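Local coordinates for G protein alpha subunit (Entamoeba histolytica, PDB 4FID) that binds and probably hydrolyses GTP as the alpha subunit of a heterotrimeric G protein, and probably transduces transmembrane signals, at residues K4-M9 and D184-I189. Sequence-based numbering, arbitrary orientation.
Sequences KPITVM and DVDCAI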
loop_
_atom_site.group_PDB
_atom_site.type_symbol
_atom_site.label_atom_id
_atom_site.label_comp_id
_atom_site.label_asym_id
_atom_site.label_seq_id
_atom_site.Cartn_x
_atom_site.Cartn_y
_atom_site.Cartn_z
ATOM N N LYS A 4 -4.057 26.349 15.385
ATOM C CA LYS A 4 -4.362 24.918 15.367
ATOM C C LYS A 4 -4.104 24.253 14.004
ATOM O O LYS A 4 -4.455 24.804 12.967
ATOM C CB LYS A 4 -5.798 24.669 15.841
ATOM C CG LYS A 4 -5.957 24.803 17.360
ATOM C CD LYS A 4 -7.390 24.535 17.808
ATOM C CE LYS A 4 -8.099 25.813 18.264
ATOM N NZ LYS A 4 -7.615 26.321 19.587
ATOM N N PRO A 5 -3.484 23.057 14.018
ATOM C CA PRO A 5 -3.000 22.366 12.812
ATOM C C PRO A 5 -4.132 21.873 11.916
ATOM O O PRO A 5 -5.231 21.610 12.399
ATOM C CB PRO A 5 -2.242 21.164 13.383
ATOM C CG PRO A 5 -2.937 20.890 14.673
ATOM C CD PRO A 5 -3.296 22.238 15.229
ATOM N N ILE A 6 -3.860 21.771 10.619
ATOM C CA ILE A 6 -4.786 21.152 9.690
ATOM C C ILE A 6 -4.796 19.635 9.930
ATOM O O ILE A 6 -3.741 18.975 9.931
ATOM C CB ILE A 6 -4.406 21.441 8.231
ATOM C CG1 ILE A 6 -4.408 22.943 7.968
ATOM C CG2 ILE A 6 -5.362 20.722 7.271
ATOM C CD1 ILE A 6 -4.245 23.291 6.500
ATOM N N THR A 7 -5.991 19.091 10.130
ATOM C CA THR A 7 -6.128 17.696 10.468
ATOM C C THR A 7 -6.530 16.830 9.275
ATOM O O THR A 7 -7.460 17.132 8.542
ATOM C CB THR A 7 -7.107 17.533 11.621
ATOM O OG1 THR A 7 -6.520 18.110 12.788
ATOM C CG2 THR A 7 -7.401 16.063 11.883
ATOM N N VAL A 8 -5.813 15.733 9.105
ATOM C CA VAL A 8 -6.028 14.849 7.983
ATOM C C VAL A 8 -6.145 13.441 8.510
ATOM O O VAL A 8 -5.319 13.000 9.304
ATOM C CB VAL A 8 -4.841 14.890 7.025
ATOM C CG1 VAL A 8 -5.035 13.884 5.920
ATOM C CG2 VAL A 8 -4.667 16.297 6.466
HETATM N N MSE A 9 -7.176 12.741 8.060
HETATM C CA MSE A 9 -7.456 11.385 8.513
HETATM C C MSE A 9 -7.311 10.405 7.357
HETATM O O MSE A 9 -7.956 10.583 6.320
HETATM C CB MSE A 9 -8.866 11.323 9.094
HETATM C CG MSE A 9 -9.278 9.946 9.544
HETATM SE SE MSE A 9 -11.021 9.858 10.456
HETATM C CE MSE A 9 -10.551 10.540 12.230
ATOM N N ASP A 184 -13.711 17.649 14.378
ATOM C CA ASP A 184 -13.141 18.739 13.597
ATOM C C ASP A 184 -12.030 18.252 12.667
ATOM O O ASP A 184 -10.918 18.798 12.667
ATOM C CB ASP A 184 -12.607 19.842 14.525
ATOM C CG ASP A 184 -13.707 20.501 15.358
ATOM O OD1 ASP A 184 -14.857 20.598 14.872
ATOM O OD2 ASP A 184 -13.413 20.932 16.497
ATOM N N VAL A 185 -12.330 17.222 11.879
ATOM C CA VAL A 185 -11.391 16.746 10.866
ATOM C C VAL A 185 -11.560 17.566 9.589
ATOM O O VAL A 185 -12.660 17.671 9.058
ATOM C CB VAL A 185 -11.580 15.243 10.586
ATOM C CG1 VAL A 185 -10.751 14.805 9.400
ATOM C CG2 VAL A 185 -11.203 14.436 11.817
ATOM N N ASP A 186 -10.477 18.156 9.101
ATOM C CA ASP A 186 -10.583 19.057 7.954
ATOM C C ASP A 186 -10.662 18.295 6.640
ATOM O O ASP A 186 -11.345 18.721 5.699
ATOM C CB ASP A 186 -9.431 20.068 7.944
ATOM C CG ASP A 186 -9.392 20.894 9.220
ATOM O OD1 ASP A 186 -10.462 21.412 9.613
ATOM O OD2 ASP A 186 -8.313 20.996 9.845
ATOM N N CYS A 187 -9.982 17.153 6.604
ATOM C CA CYS A 187 -9.873 16.367 5.394
ATOM C C CYS A 187 -9.806 14.868 5.684
ATOM O O CYS A 187 -9.081 14.414 6.566
ATOM C CB CYS A 187 -8.634 16.799 4.613
ATOM S SG CYS A 187 -8.276 15.776 3.188
ATOM N N ALA A 188 -10.581 14.106 4.932
ATOM C CA ALA A 188 -10.552 12.665 5.035
ATOM C C ALA A 188 -9.971 12.108 3.736
ATOM O O ALA A 188 -10.485 12.373 2.674
ATOM C CB ALA A 188 -11.956 12.139 5.274
ATOM N N ILE A 189 -8.875 11.373 3.820
ATOM C CA ILE A 189 -8.292 10.782 2.630
ATOM C C ILE A 189 -8.561 9.270 2.582
ATOM O O ILE A 189 -8.115 8.523 3.454
ATOM C CB ILE A 189 -6.780 11.050 2.580
ATOM C CG1 ILE A 189 -6.513 12.561 2.595
ATOM C CG2 ILE A 189 -6.152 10.393 1.348
ATOM C CD1 ILE A 189 -5.056 12.943 2.322
#
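Val8 pairs with Cys187, and Met9 with Ala188, as parallel neighbours in the central sheet of the Ras-like, P-loop GTPase domain; the axes of segments 6-9 and 187-189 approach to 4.8 Å at 27°. Strand 6-12, which leads into the P-loop, is flanked by strand 187-193 here and by strand 162-167 across its other edge.

Three backbone bonds define the register: Cys187 N to Thr7 O (3.2 Å), Met9 N to Cys187 O (2.9 Å) and Ile189 N to Met9 O (2.8 Å). Thr7 O also receives a weak bond from Asp186 N.

Apolar contacts occupy both faces. On the face of Val8 and Cys187, Val8 CG1 lies 3.7 Å from Ile189 CD1, and helix 312-332 covers Ile6 and Cys187. On the Met9 face, Val185 presents both methyls: CG1 meets Met9 CB, and CG2 touches Thr7 CG2 and Met9 CE, whose chain bends at its third torsion.

Just ahead of strand 187-193, the carboxylate of Asp186 takes the place of a backbone acceptor for Thr7 N. Asp186 CG sits beside its own backbone N, and OD2 accepts Thr7 N at 3.0 Å in a nearly straight bond (173°). The donor meets OD2 on the anti side of the carboxylate, 24° out of its plane.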